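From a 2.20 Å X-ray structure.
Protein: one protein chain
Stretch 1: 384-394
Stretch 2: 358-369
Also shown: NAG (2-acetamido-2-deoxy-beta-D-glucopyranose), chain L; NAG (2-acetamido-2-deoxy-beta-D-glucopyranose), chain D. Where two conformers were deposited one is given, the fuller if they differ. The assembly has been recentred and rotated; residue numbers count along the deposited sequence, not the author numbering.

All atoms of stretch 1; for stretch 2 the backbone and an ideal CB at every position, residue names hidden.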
# COMPACT_ATOMS: atom_id res chain seq x y z
N SER A 384 -29.89 5.51 -4.64
CA SER A 384 -30.81 6.38 -3.91
C SER A 384 -31.45 5.72 -2.70
O SER A 384 -32.05 6.40 -1.87
CB SER A 384 -31.90 6.93 -4.84
OG SER A 384 -32.79 5.89 -5.21
N ASN A 385 -31.34 4.40 -2.61
CA ASN A 385 -31.88 3.66 -1.48
C ASN A 385 -30.78 3.11 -0.60
O ASN A 385 -31.02 2.27 0.28
CB ASN A 385 -32.77 2.51 -1.94
CG ASN A 385 -34.20 2.95 -2.19
OD1 ASN A 385 -34.64 3.06 -3.33
ND2 ASN A 385 -34.94 3.19 -1.11
N LEU A 386 -29.55 3.56 -0.84
CA LEU A 386 -28.42 2.96 -0.14
C LEU A 386 -27.97 3.81 1.05
O LEU A 386 -26.78 4.09 1.21
CB LEU A 386 -27.27 2.69 -1.11
CG LEU A 386 -27.53 1.58 -2.14
CD1 LEU A 386 -26.25 1.25 -2.90
CD2 LEU A 386 -28.11 0.32 -1.47
N GLY A 387 -28.93 4.18 1.90
CA GLY A 387 -28.66 4.99 3.07
C GLY A 387 -27.61 4.43 4.03
O GLY A 387 -26.99 5.19 4.78
N ASN A 388 -27.41 3.12 4.02
CA ASN A 388 -26.45 2.49 4.94
C ASN A 388 -25.07 2.21 4.36
O ASN A 388 -24.17 1.75 5.08
CB ASN A 388 -27.02 1.18 5.51
CG ASN A 388 -27.85 1.40 6.75
OD1 ASN A 388 -28.65 2.33 6.81
ND2 ASN A 388 -27.67 0.55 7.74
N LEU A 389 -24.91 2.42 3.06
CA LEU A 389 -23.63 2.12 2.40
C LEU A 389 -22.48 2.88 3.08
O LEU A 389 -22.60 4.07 3.34
CB LEU A 389 -23.71 2.49 0.92
CG LEU A 389 -22.55 1.96 0.06
CD1 LEU A 389 -22.55 0.43 0.08
CD2 LEU A 389 -22.65 2.51 -1.36
N VAL A 390 -21.40 2.19 3.39
CA VAL A 390 -20.29 2.80 4.12
C VAL A 390 -19.08 3.02 3.19
O VAL A 390 -18.49 4.11 3.16
CB VAL A 390 -19.90 1.97 5.36
CG1 VAL A 390 -18.71 2.59 6.07
CG2 VAL A 390 -21.10 1.86 6.31
N THR A 391 -18.72 2.00 2.41
CA THR A 391 -17.69 2.20 1.41
C THR A 391 -18.12 1.77 0.01
O THR A 391 -18.73 0.71 -0.17
CB THR A 391 -16.29 1.62 1.80
OG1 THR A 391 -15.99 0.48 1.02
CG2 THR A 391 -16.21 1.30 3.25
N LEU A 392 -17.83 2.64 -0.95
CA LEU A 392 -18.14 2.45 -2.36
C LEU A 392 -16.82 2.47 -3.14
O LEU A 392 -16.07 3.47 -3.10
CB LEU A 392 -19.07 3.56 -2.87
CG LEU A 392 -19.45 3.53 -4.35
CD1 LEU A 392 -20.13 2.18 -4.71
CD2 LEU A 392 -20.36 4.72 -4.74
N VAL A 393 -16.53 1.38 -3.84
CA VAL A 393 -15.29 1.28 -4.61
C VAL A 393 -15.63 1.14 -6.09
O VAL A 393 -16.28 0.18 -6.50
CB VAL A 393 -14.40 0.10 -4.15
CG1 VAL A 393 -13.06 0.10 -4.89
CG2 VAL A 393 -14.17 0.15 -2.66
N MET A 394 -15.22 2.14 -6.89
CA MET A 394 -15.50 2.14 -8.31
C MET A 394 -14.25 2.48 -9.10
O MET A 394 -14.31 3.07 -10.19
CB MET A 394 -16.63 3.12 -8.65
CG MET A 394 -17.93 2.82 -7.91
SD MET A 394 -19.30 3.78 -8.54
CE MET A 394 -19.44 3.21 -10.22
N UNK A 358 -31.62 -1.79 -9.55
CA UNK A 358 -30.93 -3.00 -9.06
C UNK A 358 -30.78 -3.01 -7.54
O UNK A 358 -30.95 -4.06 -6.89
CB UNK A 358 -29.55 -3.11 -9.71
N UNK A 359 -30.47 -1.85 -6.97
CA UNK A 359 -30.23 -1.72 -5.53
C UNK A 359 -31.42 -1.08 -4.83
O UNK A 359 -31.26 -0.43 -3.80
CB UNK A 359 -28.97 -0.90 -5.27
N UNK A 360 -32.61 -1.25 -5.39
CA UNK A 360 -33.79 -0.63 -4.80
C UNK A 360 -34.18 -1.23 -3.45
O UNK A 360 -34.73 -0.53 -2.60
CB UNK A 360 -34.97 -0.75 -5.77
N UNK A 361 -33.88 -2.51 -3.24
CA UNK A 361 -34.30 -3.20 -2.01
C UNK A 361 -33.15 -3.57 -1.08
O UNK A 361 -33.38 -4.01 0.04
CB UNK A 361 -35.07 -4.47 -2.38
N UNK A 362 -31.90 -3.41 -1.53
CA UNK A 362 -30.77 -3.80 -0.69
C UNK A 362 -30.42 -2.66 0.24
O UNK A 362 -29.30 -2.14 0.18
CB UNK A 362 -29.56 -4.19 -1.54
N UNK A 363 -31.36 -2.28 1.10
CA UNK A 363 -31.24 -1.06 1.88
C UNK A 363 -30.25 -1.20 3.03
O UNK A 363 -29.91 -0.20 3.67
CB UNK A 363 -32.61 -0.65 2.42
N UNK A 364 -29.79 -2.42 3.29
CA UNK A 364 -28.82 -2.68 4.35
C UNK A 364 -27.38 -2.78 3.84
O UNK A 364 -26.46 -3.04 4.61
CB UNK A 364 -29.19 -3.97 5.08
N UNK A 365 -27.19 -2.60 2.54
CA UNK A 365 -25.86 -2.75 1.94
C UNK A 365 -24.87 -1.79 2.59
O UNK A 365 -25.14 -0.61 2.67
CB UNK A 365 -25.92 -2.51 0.43
N UNK A 366 -23.73 -2.31 3.06
CA UNK A 366 -22.71 -1.47 3.68
C UNK A 366 -21.45 -1.32 2.82
O UNK A 366 -20.73 -0.33 2.94
CB UNK A 366 -22.33 -2.05 5.04
N UNK A 367 -21.20 -2.31 1.97
CA UNK A 367 -19.97 -2.38 1.18
C UNK A 367 -20.29 -2.76 -0.24
O UNK A 367 -20.95 -3.77 -0.48
CB UNK A 367 -18.98 -3.38 1.78
N UNK A 368 -19.83 -1.96 -1.19
CA UNK A 368 -20.13 -2.22 -2.58
C UNK A 368 -18.87 -2.09 -3.41
O UNK A 368 -18.28 -1.02 -3.48
CB UNK A 368 -21.22 -1.27 -3.09
N UNK A 369 -18.48 -3.19 -4.05
CA UNK A 369 -17.24 -3.22 -4.83
C UNK A 369 -17.54 -3.35 -6.31
O UNK A 369 -18.02 -4.40 -6.77
CB UNK A 369 -16.34 -4.37 -4.37
C1 NAG L . -32.27 -4.15 7.19
C2 NAG L . -33.40 -3.45 6.39
C3 NAG L . -34.71 -3.42 7.19
C4 NAG L . -35.07 -4.83 7.65
C5 NAG L . -33.93 -5.36 8.51
C6 NAG L . -34.18 -6.76 9.02
C7 NAG L . -32.67 -1.13 6.84
C8 NAG L . -32.34 0.19 6.22
N2 NAG L . -33.03 -2.10 5.98
O3 NAG L . -35.75 -2.89 6.38
O4 NAG L . -36.31 -4.83 8.36
O5 NAG L . -32.74 -5.42 7.71
O6 NAG L . -34.41 -7.66 7.95
O7 NAG L . -32.62 -1.31 8.05
C1 NAG D . -20.00 -9.99 4.97
C2 NAG D . -18.74 -10.42 5.73
C3 NAG D . -18.54 -9.57 6.97
C4 NAG D . -18.60 -8.08 6.64
C5 NAG D . -19.87 -7.76 5.85
C6 NAG D . -19.96 -6.32 5.39
C7 NAG D . -18.04 -12.76 5.47
C8 NAG D . -18.19 -14.17 5.99
N2 NAG D . -18.78 -11.83 6.09
O3 NAG D . -17.28 -9.88 7.56
O4 NAG D . -18.62 -7.34 7.85
O5 NAG D . -19.93 -8.58 4.68
O6 NAG D . -18.80 -5.92 4.66
O7 NAG D . -17.30 -12.49 4.53

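Position 358 lies beyond the reach of stretch 1, which sets no rule there; it is Leu-358. At 359 the CA-to-CB bond points toward stretch 1, and the ideal CB sits 4.1 Å from Leu-386 CD2. An apolar side chain of almost any size suits. Phe-359 keeps CB against that methyl, while its ring leads away.

Positions 360 and 361 both point away, so small or polar residues would serve equally. Ala-360 meets Asn-385 mainly through its backbone, O lying 3.5 Å from Asn-385 CG; His-361 makes no contact.

Position 362 opens a type I turn that ends at 365. Its ideal CB points sideways, 4.7 Å from Leu-386 CD2, so a small or medium side chain fits. It is Thr-362, whose OG1 lies 3.6 Å from that methyl and whose O accepts the turn's hydrogen bond from N of 365.

At 363 the CB is again sideways, 4.0 Å from Asn-385 O, while a sugar nitrogen waits nearby: a compact residue with an acceptor is favoured. Thr-363 supplies it, NAG (chain L) N2 donating to Thr-363 OG1 at 2.8 Å.

At 364 the bond points away from stretch 1, and C1 of that same sugar stands free beyond it, which argues strongly for a glycosylated asparagine. Asn-364 ND2 is bonded to NAG (chain L) C1 at 1.5 Å, and water 4 links Asn-364 OD1 to Asn-388 ND2.

Position 365 places its ideal CB 4.1 Å from Leu-386 CD2 and 4.5 Å from Leu-389 CD1, so a branched aliphatic is natural. Leu-365 packs CG 4.1 Å from Leu-389 CD1.

At 366 the CB lies 4.3 Å from Val-390 CG2 and 4.2 Å from Asn-388 O; a beta-branched residue, polar or not, could fit. It is Thr-366, but its backbone matters more: Thr-366 O accepts from Val-390 N (2.6 Å) and Thr-391 N (3.1 Å), leading into the parallel pairing.

Position 367 pairs with Thr-391, on the same face of the sheet, beside the O6 of the second sugar. Several polar residues would do. Asp-367 OD2 accepts from NAG (chain D) O6 at 2.5 Å, and its OD1 lies 3.7 Å from Thr-391 CG2.

Position 368 turns to the face of Leu-392, its CB 3.8 Å from Leu-389 CD1: a clear call for a larger aliphatic. Leu-368 CD2 reaches Leu-392 CD1 at 3.8 Å, and its N donates to Thr-391 O at 3.1 Å.

Position 369 shares its face with Val-393, where aliphatic or long side chains suit. Arg-369 lays one guanidinium face over Val-393 CG2.

Stretch 2 (358-369) LFAHTTNLTDLR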
# COMPACT_ATOMS: atom_id res chain seq x y z
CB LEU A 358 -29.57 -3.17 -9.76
CG LEU A 358 -28.70 -4.35 -9.29
CD1 LEU A 358 -29.34 -5.70 -9.63
CD2 LEU A 358 -27.29 -4.26 -9.86
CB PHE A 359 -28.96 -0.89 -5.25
CG PHE A 359 -27.71 -1.46 -5.87
CD1 PHE A 359 -27.32 -2.77 -5.60
CD2 PHE A 359 -26.94 -0.70 -6.74
CE1 PHE A 359 -26.17 -3.31 -6.18
CE2 PHE A 359 -25.79 -1.23 -7.34
CZ PHE A 359 -25.40 -2.54 -7.06
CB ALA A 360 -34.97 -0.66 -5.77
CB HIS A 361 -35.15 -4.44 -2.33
CG HIS A 361 -36.41 -4.14 -3.08
ND1 HIS A 361 -36.42 -3.83 -4.43
CD2 HIS A 361 -37.71 -4.10 -2.68
CE1 HIS A 361 -37.67 -3.60 -4.82
NE2 HIS A 361 -38.46 -3.76 -3.78
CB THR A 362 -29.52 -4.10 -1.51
OG1 THR A 362 -29.23 -2.96 -2.33
CG2 THR A 362 -29.72 -5.33 -2.38
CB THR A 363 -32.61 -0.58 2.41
OG1 THR A 363 -33.19 -1.59 3.24
CG2 THR A 363 -33.55 -0.28 1.26
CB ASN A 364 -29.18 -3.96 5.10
CG ASN A 364 -30.20 -3.73 6.19
OD1 ASN A 364 -29.98 -2.91 7.07
ND2 ASN A 364 -31.32 -4.45 6.13
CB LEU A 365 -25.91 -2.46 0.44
CG LEU A 365 -24.77 -3.03 -0.39
CD1 LEU A 365 -24.70 -4.56 -0.25
CD2 LEU A 365 -24.93 -2.62 -1.86
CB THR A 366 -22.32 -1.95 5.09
OG1 THR A 366 -21.74 -3.25 5.01
CG2 THR A 366 -23.56 -2.00 6.00
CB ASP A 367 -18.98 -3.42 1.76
CG ASP A 367 -18.42 -2.99 3.10
OD1 ASP A 367 -17.47 -2.17 3.13
OD2 ASP A 367 -18.97 -3.45 4.12
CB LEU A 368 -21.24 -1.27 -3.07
CG LEU A 368 -21.58 -1.40 -4.56
CD1 LEU A 368 -21.88 -2.89 -4.91
CD2 LEU A 368 -22.76 -0.52 -4.91
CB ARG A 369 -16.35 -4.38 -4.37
CG ARG A 369 -16.12 -4.45 -2.86
CD ARG A 369 -15.23 -3.32 -2.36
NE ARG A 369 -13.89 -3.36 -2.96
CZ ARG A 369 -12.76 -3.20 -2.29
NH1 ARG A 369 -11.59 -3.24 -2.94
NH2 ARG A 369 -12.78 -2.98 -0.98
O HOH W 1 -30.47 2.31 -4.98
O HOH W 2 -27.41 0.73 2.15
O HOH W 3 -30.66 2.43 3.45
O HOH W 4 -26.83 -2.43 7.29
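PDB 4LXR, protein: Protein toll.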